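Local coordinates for uncharacterized protein (Bacteroides vulgatus, PDB 4FMR) that probably binds DNA, probably as a dimer, through an HU/IHF-like domain and also carries an immunoglobulin-like domain, at the interface of chains A and B. Sequence-based numbering; all coordinates share one arbitrary frame. Chains: chain A/B, uncharacterized hypothetical protein.

Contact 1: the interface of chains A and B. Residues chain A 30-33, 41; chain B 68, 73-74.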
# COMPACT_ATOMS: atom_id res chain seq x y z
N THR A 30 10.29 4.93 16.73
CA THR A 30 11.03 3.94 17.52
C THR A 30 12.22 3.36 16.72
O THR A 30 13.34 3.88 16.84
CB THR A 30 10.14 2.80 18.06
OG1 THR A 30 9.39 2.23 17.00
CG2 THR A 30 9.20 3.26 19.17
N ARG A 31 11.95 2.35 15.88
CA ARG A 31 12.92 1.53 15.16
C ARG A 31 12.50 1.16 13.76
O ARG A 31 11.32 1.02 13.47
CB ARG A 31 12.99 0.20 15.94
CG ARG A 31 14.32 -0.34 16.30
CD ARG A 31 14.12 -1.25 17.50
NE ARG A 31 13.62 -0.51 18.67
CZ ARG A 31 12.40 -0.64 19.19
NH1 ARG A 31 11.54 -1.52 18.69
NH2 ARG A 31 12.04 0.08 20.24
N SER A 32 13.49 0.82 12.97
CA SER A 32 13.34 0.31 11.62
C SER A 32 14.08 -1.02 11.51
O SER A 32 15.17 -1.17 12.06
CB SER A 32 13.87 1.32 10.61
OG SER A 32 13.68 0.79 9.31
N ILE A 33 13.47 -2.02 10.88
CA ILE A 33 14.16 -3.29 10.76
C ILE A 33 14.17 -3.70 9.29
O ILE A 33 13.22 -3.42 8.54
CB ILE A 33 13.63 -4.42 11.70
CG1 ILE A 33 12.22 -4.92 11.30
CG2 ILE A 33 13.71 -3.97 13.19
CD1 ILE A 33 11.95 -6.29 11.81
N ARG A 41 16.19 -12.29 13.91
CA ARG A 41 15.01 -12.61 14.72
C ARG A 41 14.41 -13.96 14.33
O ARG A 41 13.93 -14.67 15.21
CB ARG A 41 13.95 -11.53 14.62
CG ARG A 41 14.38 -10.27 15.35
CD ARG A 41 13.28 -9.24 15.33
NE ARG A 41 13.78 -7.93 15.74
CZ ARG A 41 13.02 -6.85 15.84
NH1 ARG A 41 11.72 -6.92 15.57
NH2 ARG A 41 13.54 -5.69 16.21
N ALA B 68 6.91 -7.27 14.66
CA ALA B 68 7.66 -6.02 14.50
C ALA B 68 6.72 -4.86 14.21
O ALA B 68 6.82 -3.83 14.84
CB ALA B 68 8.68 -6.16 13.39
N GLU B 73 7.41 -0.89 14.88
CA GLU B 73 8.59 -0.75 14.07
C GLU B 73 8.19 -0.63 12.59
O GLU B 73 7.16 -1.17 12.17
CB GLU B 73 9.54 -1.93 14.29
CG GLU B 73 10.00 -2.14 15.73
CD GLU B 73 10.77 -3.44 15.97
OE1 GLU B 73 10.58 -4.39 15.19
OE2 GLU B 73 11.55 -3.51 16.95
N SER B 74 8.97 0.11 11.83
CA SER B 74 8.79 0.13 10.39
C SER B 74 9.57 -1.07 9.86
O SER B 74 10.65 -1.40 10.39
CB SER B 74 9.21 1.46 9.76
OG SER B 74 10.52 1.79 10.16

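Contact 2: the interface of chains A and B. Residues chain A 86, 88-90, 93-95, 100; chain B 10, 23-25, 123.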
# COMPACT_ATOMS: atom_id res chain seq x y z
N PHE A 86 -1.04 1.23 -12.87
CA PHE A 86 -0.48 2.25 -13.76
C PHE A 86 -0.78 3.65 -13.25
O PHE A 86 -1.90 3.92 -12.79
CB PHE A 86 -1.02 2.08 -15.19
CG PHE A 86 -0.75 0.70 -15.75
CD1 PHE A 86 0.55 0.28 -16.02
CD2 PHE A 86 -1.79 -0.20 -15.96
CE1 PHE A 86 0.80 -1.00 -16.52
CE2 PHE A 86 -1.54 -1.49 -16.44
CZ PHE A 86 -0.24 -1.87 -16.73
N GLY A 88 -0.60 7.88 -14.06
CA GLY A 88 -0.64 8.86 -15.13
C GLY A 88 -1.69 8.61 -16.18
O GLY A 88 -2.10 7.48 -16.44
N VAL A 89 -2.11 9.72 -16.80
CA VAL A 89 -3.07 9.84 -17.89
C VAL A 89 -2.49 9.17 -19.17
O VAL A 89 -1.30 9.36 -19.47
CB VAL A 89 -3.37 11.36 -18.11
CG1 VAL A 89 -4.10 11.63 -19.43
CG2 VAL A 89 -4.14 11.95 -16.93
N ALA A 90 -3.33 8.39 -19.89
CA ALA A 90 -2.97 7.76 -21.15
C ALA A 90 -3.07 8.81 -22.27
O ALA A 90 -4.13 8.97 -22.88
CB ALA A 90 -3.87 6.57 -21.43
N ASN A 93 -3.41 7.89 -26.56
CA ASN A 93 -3.60 6.42 -26.57
C ASN A 93 -2.25 5.65 -26.56
O ASN A 93 -2.16 4.53 -27.09
CB ASN A 93 -4.45 5.98 -27.78
CG ASN A 93 -5.89 6.43 -27.75
OD1 ASN A 93 -6.32 7.24 -26.93
ND2 ASN A 93 -6.68 5.88 -28.67
N ALA A 94 -1.22 6.24 -25.93
CA ALA A 94 0.12 5.67 -25.88
C ALA A 94 0.77 5.83 -24.51
O ALA A 94 0.42 6.73 -23.74
CB ALA A 94 1.00 6.34 -26.94
N TRP A 95 1.76 4.96 -24.24
CA TRP A 95 2.54 4.98 -23.02
C TRP A 95 3.72 5.94 -23.18
O TRP A 95 4.52 5.74 -24.10
CB TRP A 95 3.04 3.55 -22.69
CG TRP A 95 3.85 3.43 -21.43
CD1 TRP A 95 5.20 3.56 -21.31
CD2 TRP A 95 3.35 3.16 -20.11
NE1 TRP A 95 5.58 3.41 -19.99
CE2 TRP A 95 4.46 3.14 -19.24
CE3 TRP A 95 2.07 2.95 -19.58
CZ2 TRP A 95 4.33 2.89 -17.87
CZ3 TRP A 95 1.94 2.72 -18.22
CH2 TRP A 95 3.06 2.70 -17.38
N ASN A 100 4.02 8.40 -17.58
CA ASN A 100 3.46 7.13 -17.13
C ASN A 100 4.50 6.31 -16.40
O ASN A 100 5.71 6.42 -16.68
CB ASN A 100 2.90 6.33 -18.30
CG ASN A 100 1.72 6.94 -19.00
OD1 ASN A 100 1.59 6.84 -20.22
ND2 ASN A 100 0.80 7.56 -18.25
N LEU B 10 -7.20 0.42 -22.66
CA LEU B 10 -7.49 1.84 -22.55
C LEU B 10 -8.97 1.98 -22.21
O LEU B 10 -9.83 1.74 -23.06
CB LEU B 10 -7.10 2.60 -23.84
CG LEU B 10 -5.61 2.67 -24.18
CD1 LEU B 10 -5.39 2.99 -25.64
CD2 LEU B 10 -4.89 3.68 -23.32
N LYS B 23 -8.56 9.13 -21.03
CA LYS B 23 -8.33 7.67 -20.93
C LYS B 23 -7.20 7.31 -19.94
O LYS B 23 -6.26 8.08 -19.75
CB LYS B 23 -8.00 7.07 -22.31
CG LYS B 23 -9.16 7.04 -23.31
CD LYS B 23 -10.19 5.93 -23.04
CE LYS B 23 -11.22 5.82 -24.14
NZ LYS B 23 -12.23 4.77 -23.86
N ILE B 24 -7.34 6.12 -19.32
CA ILE B 24 -6.41 5.53 -18.34
C ILE B 24 -6.05 4.08 -18.73
O ILE B 24 -6.79 3.46 -19.50
CB ILE B 24 -6.99 5.57 -16.89
CG1 ILE B 24 -8.43 4.98 -16.82
CG2 ILE B 24 -6.91 6.98 -16.30
CD1 ILE B 24 -8.87 4.42 -15.43
N PHE B 25 -4.95 3.54 -18.16
CA PHE B 25 -4.53 2.16 -18.43
C PHE B 25 -5.10 1.21 -17.37
O PHE B 25 -5.12 1.53 -16.18
CB PHE B 25 -3.00 2.04 -18.49
CG PHE B 25 -2.32 2.90 -19.53
CD1 PHE B 25 -2.30 2.52 -20.86
CD2 PHE B 25 -1.64 4.06 -19.16
CE1 PHE B 25 -1.65 3.30 -21.82
CE2 PHE B 25 -0.99 4.84 -20.12
CZ PHE B 25 -0.99 4.46 -21.44
N VAL B 123 0.37 -2.01 -24.78
CA VAL B 123 -0.95 -1.37 -24.89
C VAL B 123 -1.76 -2.12 -25.95
O VAL B 123 -1.34 -2.20 -27.11
CB VAL B 123 -0.84 0.16 -25.17
CG1 VAL B 123 -2.23 0.81 -25.27
CG2 VAL B 123 0.00 0.87 -24.11
O HOH W 1 -3.18 5.05 -15.87

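Contact 3: the interface of chains A and B. Residues chain A 66, 69-70, 103-104, 106; chain B 79-80, 107-108, 112, 116.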
# COMPACT_ATOMS: atom_id res chain seq x y z
N ALA A 66 8.19 -10.81 -7.50
CA ALA A 66 8.46 -9.71 -8.43
C ALA A 66 8.09 -10.12 -9.85
O ALA A 66 7.37 -9.38 -10.53
CB ALA A 66 9.93 -9.27 -8.37
N LEU A 69 4.17 -10.38 -10.27
CA LEU A 69 3.57 -9.06 -10.35
C LEU A 69 3.86 -8.37 -11.67
O LEU A 69 2.98 -7.71 -12.23
CB LEU A 69 4.08 -8.18 -9.17
CG LEU A 69 3.56 -8.62 -7.80
CD1 LEU A 69 4.37 -8.00 -6.67
CD2 LEU A 69 2.08 -8.30 -7.66
N MSE A 70 5.10 -8.54 -12.19
CA MSE A 70 5.52 -7.90 -13.43
C MSE A 70 5.04 -8.68 -14.65
O MSE A 70 5.22 -8.23 -15.79
CB MSE A 70 7.05 -7.72 -13.46
CG MSE A 70 7.54 -6.65 -12.49
SE MSE A 70 6.65 -4.92 -12.77
CE MSE A 70 5.56 -4.87 -11.22
N TYR A 103 3.61 0.70 -10.91
CA TYR A 103 3.86 0.57 -9.48
C TYR A 103 3.10 -0.66 -9.01
O TYR A 103 2.24 -1.19 -9.73
CB TYR A 103 3.55 1.86 -8.66
CG TYR A 103 2.08 2.23 -8.56
CD1 TYR A 103 1.42 2.83 -9.63
CD2 TYR A 103 1.35 1.98 -7.40
CE1 TYR A 103 0.07 3.17 -9.55
CE2 TYR A 103 -0.01 2.31 -7.31
CZ TYR A 103 -0.63 2.93 -8.38
OH TYR A 103 -1.97 3.25 -8.32
N VAL A 104 3.44 -1.15 -7.83
CA VAL A 104 2.72 -2.27 -7.27
C VAL A 104 1.96 -1.71 -6.10
O VAL A 104 2.57 -1.09 -5.22
CB VAL A 104 3.61 -3.48 -6.89
CG1 VAL A 104 2.83 -4.52 -6.08
CG2 VAL A 104 4.25 -4.10 -8.13
N LEU A 106 -0.01 -2.45 -2.78
CA LEU A 106 -0.01 -3.45 -1.73
C LEU A 106 -1.01 -3.15 -0.65
O LEU A 106 -1.15 -2.01 -0.22
CB LEU A 106 1.39 -3.56 -1.08
CG LEU A 106 2.57 -3.86 -2.00
CD1 LEU A 106 3.85 -3.48 -1.34
CD2 LEU A 106 2.60 -5.33 -2.38
N LEU B 79 10.60 -6.56 -1.03
CA LEU B 79 9.28 -6.46 -1.64
C LEU B 79 8.47 -5.29 -1.14
O LEU B 79 7.63 -4.80 -1.88
CB LEU B 79 8.46 -7.75 -1.40
CG LEU B 79 8.90 -9.01 -2.15
CD1 LEU B 79 7.97 -10.14 -1.84
CD2 LEU B 79 8.97 -8.78 -3.67
N PHE B 80 8.63 -4.88 0.11
CA PHE B 80 7.80 -3.81 0.67
C PHE B 80 8.41 -3.13 1.88
O PHE B 80 9.24 -3.70 2.56
CB PHE B 80 6.41 -4.36 1.11
CG PHE B 80 6.46 -5.39 2.22
CD1 PHE B 80 6.54 -5.00 3.56
CD2 PHE B 80 6.49 -6.75 1.93
CE1 PHE B 80 6.72 -5.94 4.58
CE2 PHE B 80 6.59 -7.70 2.96
CZ PHE B 80 6.72 -7.28 4.27
N THR B 107 4.09 -0.14 1.12
CA THR B 107 4.58 0.48 -0.10
C THR B 107 5.57 -0.49 -0.76
O THR B 107 6.17 -1.32 -0.06
CB THR B 107 5.16 1.89 0.15
OG1 THR B 107 5.38 2.49 -1.13
CG2 THR B 107 6.46 1.88 0.94
N GLN B 108 5.73 -0.43 -2.09
CA GLN B 108 6.65 -1.32 -2.81
C GLN B 108 8.12 -1.10 -2.36
O GLN B 108 8.53 0.04 -2.06
CB GLN B 108 6.51 -1.14 -4.34
CG GLN B 108 6.88 0.27 -4.85
CD GLN B 108 6.76 0.42 -6.35
OE1 GLN B 108 5.84 -0.09 -6.99
NE2 GLN B 108 7.67 1.16 -6.95
N LEU B 112 10.89 -4.71 -6.13
CA LEU B 112 9.80 -4.39 -7.03
C LEU B 112 10.16 -3.21 -7.91
O LEU B 112 9.91 -3.28 -9.11
CB LEU B 112 8.48 -4.13 -6.29
CG LEU B 112 7.90 -5.39 -5.60
CD1 LEU B 112 6.58 -5.07 -4.91
CD2 LEU B 112 7.78 -6.57 -6.58
N ILE B 116 10.33 -3.35 -11.97
CA ILE B 116 9.56 -2.38 -12.77
C ILE B 116 10.46 -1.82 -13.90
O ILE B 116 9.96 -1.59 -15.01
CB ILE B 116 8.98 -1.24 -11.88
CG1 ILE B 116 7.74 -1.76 -11.13
CG2 ILE B 116 8.63 0.01 -12.71
CD1 ILE B 116 7.29 -0.95 -9.94
O HOH W 2 3.60 0.79 -3.66

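Contact 1: the interface of chains A and B
A parallel beta bridge between A:Ser32, in the short strand 32-33, and B:Ser74, at the start of strand 74-76, is the framework of this patch in the HU/IHF-like part of the protein. The amide N of B:Ser74 donates to the carbonyl O of A:Arg31 at 3.0 Å, in the carbonyl plane, and the amide N of A:Ile33 returns to the carbonyl O of B:Ser74 at 2.9 Å, nearly along the C=O axis. Beside it B:Glu73 sends an extended side chain between two arginines and forms salt bridges with both. A:Arg41, extended from CG to NE, meets it tip to tip: NH1 binds OE1 at 2.8 Å and NH2 binds OE2 of B:Glu73 at 3.0 Å, both on syn lone pairs, with the two planes turned by 40°. A:Arg31, bent at chi3 (-62°), comes in obliquely, and its NH1 takes the anti lone pair of B:Glu73 OE2 at 2.6 Å. OE2 thus accepts from both arginines, and the paired guanidiniums should favour an ionised carboxylate. On the side of helix 51-70, CD1 of A:Ile33 packs on CB of B:Ala68 at 3.6 Å. The patch would tie the two HU/IHF-like domains together if, as is usual in this family, the dimer is the working form.

Contact 2: the interface of chains A and B
The ring of B:Phe25, on strand 23-27, packs among residues of chain A from the end of strand 80-87 through the connection to strand 101-108. Packing is tight here. CB of A:Ala90 sits over one face, 3.8 Å from the ring centroid, while A:Trp95 approaches the opposite face with CE3, its six-membered ring inclined by 55° in an edge-to-face contact. A:Trp95 reaches there with CG anti to its backbone N (chi1 -179°), and CB of A:Asn100 covers the centre of one indole face. The amide of A:Asn100 stands almost perpendicular to the phenyl ring, OD1 3.3 Å from CE2 of B:Phe25, and is held by ND2 donating to the carbonyl O of A:Val89 at 3.0 Å. CB of B:Phe25 touches CD2 of A:Phe86 at 3.6 Å, and B:Leu10 lays CD2 against CB of A:Ala90 at 3.6 Å. Beyond this core the contact loosens. B:Val123 CG1 stays 4.1 Å from the carbonyl O of A:Asn93, the amine end of B:Lys23 points away from chain A, and a water joins the carbonyl O of A:Gly88 to B:Phe25 N, 3.3 Å from the latter. The amide N of A:Ala90 donates to the carbonyl O of B:Lys23 at 2.9 Å, from above the carbonyl plane, 29° out of it.

Contact 3: the interface of chains A and B
OE1 of B:Gln108, a side-chain amide oxygen, takes one hydrogen bond across this patch, from the backbone N of A:Val104 at 2.8 Å. The bond is fairly straight, 160° at the hydrogen, and runs nearly along the C=O axis. B:Gln108 gets there by placing CG in the crowded position between its backbone N and carbonyl carbon (chi1 63°) and then running extended, so that the tip reaches the backbone of strand 101-108 in chain A. The same two residues are joined again through a water, which lies 2.7 Å from the carbonyl O of A:Val104 and 2.9 Å from the backbone N of B:Gln108. Next to this polar pair B:Leu112, on helix 110-117, forks into chain A: CD2 meets CD1 of A:Leu69 at 3.7 Å, while CD1 crosses the isopropyl group of A:Val104 at about a right angle. One helical turn on, CG1 of B:Ile116 lies 3.7 Å from SE of A:Met70, a selenomethionine whose chain bends at chi2 and chi3. On the other flank CD1 of A:Leu106 packs on CB of B:Phe80 at 3.7 Å. The patch docks the helix of one subunit on the strand and helix end of the other, contributing mixed polar and apolar contacts to what is probably the dimer interface.

All three contacts lie on one two-fold interface, so each recurs with the chains exchanged. The C-alpha centres of contact 1 and contact 2 are about 38 Å apart, with contact 3 in between, about 21 Å from contact 1 and 19 Å from contact 2. Helix 51-69 of chain A serves contact 3, and its counterpart in chain B, 51-70, serves contact 1. Strand 80-87 takes part in contact 3 from chain B and in contact 2 from chain A. Charge pairing at one end and aromatic packing at the other thus flank a middle of apolar packing with a glutamine-to-backbone bond, consistent with the dimer expected of the HU/IHF family.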